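Local coordinates for protein alpha,alpha-trehalose-phosphate synthase (UDP-forming) (Burkholderia multivorans, PDB 5UOF) that belongs to glycosyltransferase family 20 and is built on the GT-B plan, with two Rossmann-like halves facing each other across a cleft, at residues M9-V14 with G44-G49; V97-G102 with L163-P168; T323-A328 with I343-R348. One frame throughout, in Å; residues are numbered along the deposited sequence.

Contact 1 (M9-V14 with G44-G49); sequences MSRLIV and GGVWFG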
loop_
_atom_site.group_PDB
_atom_site.type_symbol
_atom_site.label_atom_id
_atom_site.label_comp_id
_atom_site.label_asym_id
_atom_site.label_seq_id
_atom_site.Cartn_x
_atom_site.Cartn_y
_atom_site.Cartn_z
ATOM N N MET A 9 -9.150 41.255 -14.743
ATOM C CA MET A 9 -8.700 39.876 -14.810
ATOM C C MET A 9 -9.906 38.954 -14.740
ATOM O O MET A 9 -11.011 39.361 -14.369
ATOM C CB MET A 9 -7.696 39.556 -13.695
ATOM C CG MET A 9 -8.155 39.943 -12.305
ATOM S SD MET A 9 -6.790 40.518 -11.273
ATOM C CE MET A 9 -5.374 39.818 -12.123
ATOM N N SER A 10 -9.688 37.704 -15.132
ATOM C CA SER A 10 -10.764 36.730 -15.138
ATOM C C SER A 10 -11.162 36.350 -13.717
ATOM O O SER A 10 -10.346 36.368 -12.790
ATOM C CB SER A 10 -10.334 35.487 -15.912
ATOM O OG SER A 10 -9.904 35.839 -17.216
ATOM N N ARG A 11 -12.433 35.996 -13.550
ATOM C CA ARG A 11 -12.891 35.508 -12.257
ATOM C C ARG A 11 -12.236 34.177 -11.935
ATOM O O ARG A 11 -12.087 33.315 -12.805
ATOM C CB ARG A 11 -14.408 35.333 -12.243
ATOM C CG ARG A 11 -15.177 36.620 -12.501
ATOM C CD ARG A 11 -16.654 36.399 -12.269
ATOM N NE ARG A 11 -17.171 35.287 -13.064
ATOM C CZ ARG A 11 -18.437 34.885 -13.044
ATOM N NH1 ARG A 11 -19.315 35.500 -12.263
ATOM N NH2 ARG A 11 -18.822 33.855 -13.796
ATOM N N LEU A 12 -11.832 34.026 -10.676
ATOM C CA LEU A 12 -11.523 32.720 -10.117
ATOM C C LEU A 12 -12.813 32.104 -9.597
ATOM O O LEU A 12 -13.552 32.743 -8.842
ATOM C CB LEU A 12 -10.499 32.841 -8.990
ATOM C CG LEU A 12 -10.096 31.513 -8.342
ATOM C CD1 LEU A 12 -9.390 30.617 -9.352
ATOM C CD2 LEU A 12 -9.225 31.768 -7.104
ATOM N N ILE A 13 -13.088 30.875 -10.018
ATOM C CA ILE A 13 -14.229 30.106 -9.547
ATOM C C ILE A 13 -13.664 28.995 -8.677
ATOM O O ILE A 13 -13.040 28.061 -9.187
ATOM C CB ILE A 13 -15.054 29.531 -10.712
ATOM C CG1 ILE A 13 -15.323 30.612 -11.775
ATOM C CG2 ILE A 13 -16.348 28.862 -10.207
ATOM C CD1 ILE A 13 -16.164 31.790 -11.318
ATOM N N VAL A 14 -13.850 29.101 -7.368
ATOM C CA VAL A 14 -13.445 28.049 -6.443
ATOM C C VAL A 14 -14.606 27.081 -6.273
ATOM O O VAL A 14 -15.741 27.498 -6.012
ATOM C CB VAL A 14 -13.017 28.643 -5.091
ATOM C CG1 VAL A 14 -12.931 27.548 -4.036
ATOM C CG2 VAL A 14 -11.677 29.368 -5.221
ATOM N N GLY A 44 -12.794 39.239 -8.117
ATOM C CA GLY A 44 -14.243 39.335 -8.101
ATOM C C GLY A 44 -14.894 38.010 -8.448
ATOM O O GLY A 44 -15.825 37.944 -9.261
ATOM N N GLY A 45 -14.397 36.939 -7.835
ATOM C CA GLY A 45 -14.746 35.591 -8.232
ATOM C C GLY A 45 -15.968 35.035 -7.527
ATOM O O GLY A 45 -16.743 35.744 -6.883
ATOM N N VAL A 46 -16.138 33.721 -7.676
ATOM C CA VAL A 46 -17.279 32.984 -7.151
ATOM C C VAL A 46 -16.749 31.763 -6.406
ATOM O O VAL A 46 -15.853 31.072 -6.899
ATOM C CB VAL A 46 -18.243 32.550 -8.275
ATOM C CG1 VAL A 46 -19.485 31.875 -7.704
ATOM C CG2 VAL A 46 -18.629 33.747 -9.144
ATOM N N TRP A 47 -17.287 31.516 -5.216
ATOM C CA TRP A 47 -17.062 30.280 -4.478
ATOM C C TRP A 47 -18.355 29.482 -4.555
ATOM O O TRP A 47 -19.408 29.958 -4.110
ATOM C CB TRP A 47 -16.671 30.565 -3.027
ATOM C CG TRP A 47 -16.100 29.390 -2.261
ATOM C CD1 TRP A 47 -16.136 28.071 -2.606
ATOM C CD2 TRP A 47 -15.409 29.462 -1.010
ATOM N NE1 TRP A 47 -15.505 27.314 -1.639
ATOM C CE2 TRP A 47 -15.050 28.150 -0.653
ATOM C CE3 TRP A 47 -15.056 30.518 -0.160
ATOM C CZ2 TRP A 47 -14.355 27.863 0.520
ATOM C CZ3 TRP A 47 -14.365 30.232 1.002
ATOM C CH2 TRP A 47 -14.025 28.913 1.332
ATOM N N PHE A 48 -18.278 28.306 -5.167
ATOM C CA PHE A 48 -19.418 27.442 -5.416
ATOM C C PHE A 48 -19.289 26.178 -4.583
ATOM O O PHE A 48 -18.207 25.593 -4.501
ATOM C CB PHE A 48 -19.506 27.098 -6.911
ATOM C CG PHE A 48 -20.512 26.034 -7.239
ATOM C CD1 PHE A 48 -21.844 26.367 -7.483
ATOM C CD2 PHE A 48 -20.127 24.709 -7.348
ATOM C CE1 PHE A 48 -22.765 25.384 -7.798
ATOM C CE2 PHE A 48 -21.047 23.723 -7.666
ATOM C CZ PHE A 48 -22.366 24.062 -7.888
ATOM N N GLY A 49 -20.392 25.764 -3.968
ATOM C CA GLY A 49 -20.393 24.531 -3.206
ATOM C C GLY A 49 -21.614 24.431 -2.311
ATOM O O GLY A 49 -22.565 25.210 -2.425
#

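Contact 2 (V97-G102 with L163-P168); sequences VFHYRG and LHIPFP. With EDO (1,2-ethanediol), chain H.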
loop_
_atom_site.group_PDB
_atom_site.type_symbol
_atom_site.label_atom_id
_atom_site.label_comp_id
_atom_site.label_asym_id
_atom_site.label_seq_id
_atom_site.Cartn_x
_atom_site.Cartn_y
_atom_site.Cartn_z
ATOM N N VAL A 97 -7.754 4.054 0.443
ATOM C CA VAL A 97 -6.692 3.594 -0.448
ATOM C C VAL A 97 -5.631 4.673 -0.617
ATOM O O VAL A 97 -4.428 4.386 -0.595
ATOM C CB VAL A 97 -7.258 3.154 -1.810
ATOM C CG1 VAL A 97 -6.094 2.898 -2.783
ATOM C CG2 VAL A 97 -8.111 1.888 -1.651
ATOM N N PHE A 98 -6.052 5.934 -0.775
ATOM C CA PHE A 98 -5.074 7.006 -0.947
ATOM C C PHE A 98 -4.254 7.236 0.317
ATOM O O PHE A 98 -3.166 7.819 0.235
ATOM C CB PHE A 98 -5.758 8.314 -1.349
ATOM C CG PHE A 98 -6.191 8.381 -2.801
ATOM C CD1 PHE A 98 -6.665 7.259 -3.474
ATOM C CD2 PHE A 98 -6.162 9.593 -3.475
ATOM C CE1 PHE A 98 -7.100 7.352 -4.806
ATOM C CE2 PHE A 98 -6.570 9.695 -4.797
ATOM C CZ PHE A 98 -7.052 8.568 -5.466
ATOM N N HIS A 99 -4.747 6.808 1.484
ATOM C CA HIS A 99 -3.940 6.848 2.704
ATOM C C HIS A 99 -3.269 5.514 2.979
ATOM O O HIS A 99 -2.878 5.237 4.125
ATOM C CB HIS A 99 -4.782 7.308 3.893
ATOM C CG HIS A 99 -5.163 8.755 3.815
ATOM N ND1 HIS A 99 -6.218 9.207 3.051
ATOM C CD2 HIS A 99 -4.592 9.862 4.358
ATOM C CE1 HIS A 99 -6.293 10.525 3.139
ATOM N NE2 HIS A 99 -5.320 10.945 3.931
ATOM N N TYR A 100 -3.116 4.690 1.940
ATOM C CA TYR A 100 -2.345 3.447 2.010
ATOM C C TYR A 100 -2.974 2.444 2.975
ATOM O O TYR A 100 -2.288 1.623 3.591
ATOM C CB TYR A 100 -0.878 3.727 2.362
ATOM C CG TYR A 100 -0.109 4.259 1.173
ATOM C CD1 TYR A 100 -0.245 5.574 0.765
ATOM C CD2 TYR A 100 0.732 3.435 0.438
ATOM C CE1 TYR A 100 0.445 6.059 -0.340
ATOM C CE2 TYR A 100 1.414 3.905 -0.659
ATOM C CZ TYR A 100 1.278 5.217 -1.046
ATOM O OH TYR A 100 1.969 5.682 -2.140
ATOM N N ARG A 101 -4.301 2.485 3.086
ATOM C CA ARG A 101 -5.036 1.486 3.851
ATOM C C ARG A 101 -6.000 0.719 2.949
ATOM O O ARG A 101 -7.219 0.803 3.119
ATOM C CB ARG A 101 -5.774 2.139 5.023
ATOM C CG ARG A 101 -4.871 2.716 6.128
ATOM C CD ARG A 101 -4.049 1.631 6.840
ATOM N NE ARG A 101 -4.852 0.551 7.417
ATOM C CZ ARG A 101 -5.252 0.502 8.689
ATOM N NH1 ARG A 101 -4.949 1.483 9.530
ATOM N NH2 ARG A 101 -5.962 -0.533 9.121
ATOM N N GLY A 102 -5.463 -0.046 1.996
ATOM C CA GLY A 102 -6.309 -0.884 1.160
ATOM C C GLY A 102 -7.175 -1.850 1.944
ATOM O O GLY A 102 -8.256 -2.228 1.485
ATOM N N LEU A 163 -5.293 18.169 -5.149
ATOM C CA LEU A 163 -5.541 17.058 -4.242
ATOM C C LEU A 163 -4.885 17.353 -2.897
ATOM O O LEU A 163 -3.664 17.517 -2.821
ATOM C CB LEU A 163 -4.984 15.765 -4.833
ATOM C CG LEU A 163 -5.358 14.496 -4.068
ATOM C CD1 LEU A 163 -6.878 14.226 -4.218
ATOM C CD2 LEU A 163 -4.528 13.326 -4.605
ATOM N N HIS A 164 -5.692 17.423 -1.837
ATOM C CA HIS A 164 -5.153 17.737 -0.519
ATOM C C HIS A 164 -4.614 16.515 0.217
ATOM O O HIS A 164 -3.816 16.669 1.148
ATOM C CB HIS A 164 -6.219 18.414 0.339
ATOM C CG HIS A 164 -6.639 19.754 -0.175
ATOM N ND1 HIS A 164 -6.399 20.921 0.522
ATOM C CD2 HIS A 164 -7.264 20.117 -1.318
ATOM C CE1 HIS A 164 -6.864 21.944 -0.173
ATOM N NE2 HIS A 164 -7.404 21.484 -1.287
ATOM N N ILE A 165 -5.017 15.314 -0.186
ATOM C CA ILE A 165 -4.584 14.068 0.448
ATOM C C ILE A 165 -3.480 13.457 -0.413
ATOM O O ILE A 165 -3.195 13.979 -1.501
ATOM C CB ILE A 165 -5.782 13.118 0.635
ATOM C CG1 ILE A 165 -6.367 12.707 -0.717
ATOM C CG2 ILE A 165 -6.855 13.794 1.488
ATOM C CD1 ILE A 165 -7.353 11.566 -0.595
ATOM N N PRO A 166 -2.803 12.396 0.032
ATOM C CA PRO A 166 -1.757 11.785 -0.802
ATOM C C PRO A 166 -2.323 11.227 -2.097
ATOM O O PRO A 166 -3.517 10.954 -2.213
ATOM C CB PRO A 166 -1.212 10.652 0.083
ATOM C CG PRO A 166 -1.605 11.047 1.506
ATOM C CD PRO A 166 -2.970 11.677 1.305
ATOM N N PHE A 167 -1.450 11.080 -3.093
ATOM C CA PHE A 167 -1.815 10.282 -4.261
ATOM C C PHE A 167 -0.961 9.027 -4.258
ATOM O O PHE A 167 0.275 9.123 -4.318
ATOM C CB PHE A 167 -1.644 11.044 -5.575
ATOM C CG PHE A 167 -2.326 10.372 -6.725
ATOM C CD1 PHE A 167 -3.686 10.527 -6.906
ATOM C CD2 PHE A 167 -1.619 9.549 -7.596
ATOM C CE1 PHE A 167 -4.342 9.878 -7.957
ATOM C CE2 PHE A 167 -2.269 8.910 -8.652
ATOM C CZ PHE A 167 -3.628 9.086 -8.834
ATOM N N PRO A 168 -1.572 7.847 -4.161
ATOM C CA PRO A 168 -0.792 6.621 -3.996
ATOM C C PRO A 168 -0.091 6.192 -5.276
ATOM O O PRO A 168 -0.521 6.499 -6.390
ATOM C CB PRO A 168 -1.846 5.595 -3.571
ATOM C CG PRO A 168 -3.101 6.060 -4.269
ATOM C CD PRO A 168 -3.018 7.578 -4.291
HETATM C C1 EDO H . -0.481 -0.310 1.120
HETATM O O1 EDO H . 0.106 -1.418 1.804
HETATM C C2 EDO H . -1.843 -0.733 0.586
HETATM O O2 EDO H . -2.745 -0.934 1.680
HETATM O O HOH W 1 2.440 8.416 -2.822
#

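Contact 3 (T323-A328 with I343-R348); sequences TLEGEA and IQYLNR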
loop_
_atom_site.group_PDB
_atom_site.type_symbol
_atom_site.label_atom_id
_atom_site.label_comp_id
_atom_site.label_asym_id
_atom_site.label_seq_id
_atom_site.Cartn_x
_atom_site.Cartn_y
_atom_site.Cartn_z
ATOM N N THR A 323 -11.087 2.574 21.224
ATOM C CA THR A 323 -9.750 2.000 21.273
ATOM C C THR A 323 -8.792 2.910 22.024
ATOM O O THR A 323 -8.020 2.440 22.868
ATOM C CB THR A 323 -9.247 1.740 19.857
ATOM O OG1 THR A 323 -10.094 0.771 19.219
ATOM C CG2 THR A 323 -7.844 1.208 19.894
ATOM N N LEU A 324 -8.850 4.224 21.752
ATOM C CA LEU A 324 -7.918 5.159 22.381
ATOM C C LEU A 324 -8.230 5.354 23.855
ATOM O O LEU A 324 -7.315 5.527 24.669
ATOM C CB LEU A 324 -7.947 6.510 21.667
ATOM C CG LEU A 324 -7.418 6.530 20.239
ATOM C CD1 LEU A 324 -7.484 7.955 19.706
ATOM C CD2 LEU A 324 -5.982 6.001 20.206
ATOM N N GLU A 325 -9.515 5.365 24.216
ATOM C CA GLU A 325 -9.858 5.438 25.632
ATOM C C GLU A 325 -9.309 4.234 26.386
ATOM O O GLU A 325 -8.808 4.374 27.505
ATOM C CB GLU A 325 -11.375 5.564 25.800
ATOM C CG GLU A 325 -11.866 6.956 25.414
ATOM C CD GLU A 325 -13.375 7.094 25.274
ATOM O OE1 GLU A 325 -13.832 8.255 25.201
ATOM O OE2 GLU A 325 -14.101 6.076 25.214
ATOM N N GLY A 326 -9.365 3.048 25.775
ATOM C CA GLY A 326 -8.794 1.874 26.418
ATOM C C GLY A 326 -7.287 1.970 26.564
ATOM O O GLY A 326 -6.730 1.591 27.600
ATOM N N GLU A 327 -6.606 2.479 25.531
ATOM C CA GLU A 327 -5.154 2.636 25.596
ATOM C C GLU A 327 -4.758 3.676 26.640
ATOM O O GLU A 327 -3.852 3.444 27.451
ATOM C CB GLU A 327 -4.600 3.009 24.217
ATOM C CG GLU A 327 -4.455 1.838 23.256
ATOM C CD GLU A 327 -3.583 0.734 23.818
ATOM O OE1 GLU A 327 -4.127 -0.246 24.363
ATOM O OE2 GLU A 327 -2.345 0.860 23.744
ATOM N N ALA A 328 -5.419 4.835 26.634
ATOM C CA ALA A 328 -5.146 5.834 27.662
ATOM C C ALA A 328 -5.435 5.273 29.051
ATOM O O ALA A 328 -4.656 5.481 29.989
ATOM C CB ALA A 328 -5.967 7.102 27.399
ATOM N N ILE A 343 -1.338 10.668 30.402
ATOM C CA ILE A 343 -1.949 11.009 29.119
ATOM C C ILE A 343 -3.279 11.691 29.401
ATOM O O ILE A 343 -4.213 11.063 29.919
ATOM C CB ILE A 343 -2.154 9.789 28.212
ATOM C CG1 ILE A 343 -0.810 9.156 27.852
ATOM C CG2 ILE A 343 -2.875 10.220 26.918
ATOM C CD1 ILE A 343 -0.957 7.930 26.924
ATOM N N GLN A 344 -3.360 12.978 29.070
ATOM C CA GLN A 344 -4.636 13.690 29.054
ATOM C C GLN A 344 -5.210 13.577 27.651
ATOM O O GLN A 344 -4.625 14.096 26.697
ATOM C CB GLN A 344 -4.455 15.155 29.441
ATOM C CG GLN A 344 -3.866 15.326 30.819
ATOM C CD GLN A 344 -3.542 16.776 31.123
ATOM O OE1 GLN A 344 -2.398 17.112 31.461
ATOM N NE2 GLN A 344 -4.545 17.643 31.002
ATOM N N TYR A 345 -6.339 12.890 27.521
ATOM C CA TYR A 345 -6.936 12.616 26.222
ATOM C C TYR A 345 -8.277 13.335 26.181
ATOM O O TYR A 345 -9.212 12.973 26.908
ATOM C CB TYR A 345 -7.067 11.108 25.991
ATOM C CG TYR A 345 -7.885 10.746 24.790
ATOM C CD1 TYR A 345 -7.787 11.473 23.612
ATOM C CD2 TYR A 345 -8.772 9.680 24.835
ATOM C CE1 TYR A 345 -8.556 11.152 22.517
ATOM C CE2 TYR A 345 -9.540 9.352 23.746
ATOM C CZ TYR A 345 -9.422 10.089 22.595
ATOM O OH TYR A 345 -10.194 9.765 21.517
ATOM N N LEU A 346 -8.355 14.371 25.342
ATOM C CA LEU A 346 -9.435 15.353 25.371
ATOM C C LEU A 346 -10.176 15.304 24.044
ATOM O O LEU A 346 -9.639 15.726 23.015
ATOM C CB LEU A 346 -8.869 16.751 25.625
ATOM C CG LEU A 346 -8.240 16.888 27.016
ATOM C CD1 LEU A 346 -7.331 18.113 27.092
ATOM C CD2 LEU A 346 -9.352 16.961 28.060
ATOM N N ASN A 347 -11.415 14.808 24.082
ATOM C CA ASN A 347 -12.279 14.730 22.905
ATOM C C ASN A 347 -13.074 16.032 22.803
ATOM O O ASN A 347 -14.293 16.074 22.978
ATOM C CB ASN A 347 -13.202 13.522 23.009
ATOM C CG ASN A 347 -12.451 12.212 22.961
ATOM O OD1 ASN A 347 -12.384 11.473 23.950
ATOM N ND2 ASN A 347 -11.879 11.911 21.807
ATOM N N ARG A 348 -12.342 17.115 22.529
ATOM C CA ARG A 348 -12.847 18.469 22.692
ATOM C C ARG A 348 -12.341 19.364 21.570
ATOM O O ARG A 348 -11.242 19.175 21.040
ATOM C CB ARG A 348 -12.393 19.104 24.024
ATOM C CG ARG A 348 -12.604 18.255 25.256
ATOM C CD ARG A 348 -14.029 18.366 25.764
ATOM N NE ARG A 348 -14.267 17.472 26.893
ATOM C CZ ARG A 348 -14.970 16.345 26.816
ATOM N NH1 ARG A 348 -15.517 15.974 25.663
ATOM N NH2 ARG A 348 -15.123 15.585 27.892
#

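Contact 1 (M9-V14 with G44-G49)
Arg11 and Val46 lie side by side and point the same way, the arginine running from the Gly44-Gly45 backbone out to the valine. Its CB meets Gly45 CA at 4.0 Å. With CG anti to the carbonyl carbon (chi1 -61°), the chain passes Gly44 O, which lies 3.6 Å from Arg11 CG and 3.5 Å from Arg11 CD. A bend at chi3 (-55°) turns NE off the line of the aliphatic chain, and at the tip NH1 comes to rest 3.6 Å from Val46 CG2, which sits over one face of the guanidinium. NH2 turns to other partners, a salt bridge with Asp134 and a hydrogen bond to the carbonyl O of Leu129.

Beyond Arg11 the two segments become neighbouring parallel strands of one beta-alpha-beta unit, in which strand 12-16 leads through helix 32-43 to strand 46-48 in the larger, Rossmann-like sheet. The helix ends in a Schellman motif at Gly44. Three backbone bonds then join the edges: Val46 N to Leu12 O, Val14 N to Val46 O, and Phe48 N to Val14 O, the last being nearly straight at 178°. Ile13 and Val46 share one face of this sheet, and Ile13 CD1 reaches Val46 CB at 3.8 Å.

On the face that turns to helix 32-43, Val14 stands alongside Trp47. Val14 CG1, anti to its own backbone N, lies 3.7 Å from the centroid of the Trp47 five-membered ring, a CH-pi contact made over the ring face but displaced toward the rim. The indole NE1 of Trp47, 3.5 Å from that same methyl of Val14, is hydrogen-bonded to Ser16 OG.

Contact 2 (V97-G102 with L163-P168)
Phe98 packs against both Pro168 and Phe167, which meet its ring in different ways. Pro168 CD sits over one face of the Phe98 ring, 3.7 Å from the centroid and displaced toward the rim, in a CH-pi contact. The Phe167 ring is strongly tilted, its plane at 79° to that of Phe98, and the closest approach is between Phe98 CE2 and Phe167 CD1 at 3.7 Å. Pro168 CD also lies over a face of the Phe167 ring, so one proline methylene serves both phenyl groups. Ile165 crosses Phe98 at about a right angle and brings CD1 to Phe98 CD2, while Leu163 CD2 comes up at the ring edge. Against Phe98 CD2 rests the carbonyl O of Pro166, at 3.2 Å; this buried oxygen has no polar partner anywhere in the model.

His99, next in the chain, meets Pro166 and Ile165. Its ring, with CG anti to the carbonyl carbon (chi1 -70°), takes Pro166 CD over one face, 3.9 Å from the centroid, and CE1 meets Ile165 CB at 3.6 Å. His99 ND1 is bonded to the carbonyl O of Trp95, one turn back in the helix.

Tyr100 crosses Pro168 obliquely, its OH 3.5 Å from Pro168 CA. A water lying in the plane of the Tyr100 ring donates to both Tyr100 OH, at 2.9 Å, and Phe167 O. The same hydroxyl is bonded to Ser169 N and to Asp171 of the second subunit, placing this corner at the dimer interface.

Tyr100 has positive phi and is the C-prime residue of a Schellman motif ending helix 89-98; this helix terminus is seated on the loop at the C-terminal end of strand 159-162, one of the parallel inner strands of the larger mixed, Rossmann-like sheet.

Contact 3 (T323-A328 with I343-R348)
Within the beta-alpha-beta unit formed by strand 301-306, helix 314-335 and strand 343-346, Leu324, Glu325 and Ala328 of the helix pack on Ile343 and Tyr345 of the returning strand, at one edge of the six-stranded parallel sheet. Helix and strand segments run nearly antiparallel, at 159°, with axes 9.6 Å apart.

Tyr345 carries most of the contact. Its CG is anti to the backbone N (chi1 170°), and the ring reaches the helix, where Leu324 crosses it at about a right angle: Leu324 CB lies 3.9 Å from Tyr345 CE2, and Leu324 CD1 touches the hydroxyl oxygen. Glu325 comes to the ring edge with its aliphatic part, CG being 3.7 Å from Tyr345 CE2, whereas its carboxylate turns to a salt bridge with Arg321 in the preceding turn of the helix. Nearer the start of the strand the packing is looser; Ala328 CB faces Ile343 CG2 and Tyr345 CB, each at 4.4 Å.

The tyrosine hydroxyl is held from the turn just after its own strand: Asn347 ND2 donates to Tyr345 OH, which lies almost in the Asn347 amide plane, over 2.7 Å with an N-H...O angle of 169°.

How the contacts relate
The three contacts sample both halves of the GT-B fold. Contacts 1 and 2 belong to the half built on the larger mixed sheet, their centres about 28 Å apart and nearest atoms about 9 Å apart. Contact 3 belongs to the half with the six-stranded parallel sheet, on the opposite side of the chain's centre from contact 1, with about 42 Å between those centres. Contact 2 is intermediate, its centre about 26 Å from that of contact 3, and it has a link to the other half: Tyr100 makes a cation-pi interaction with Arg371, which follows strand 364-367. The sodium ion, bound by Arg360, Ser362 and Gln385, lies in the half that holds contact 3.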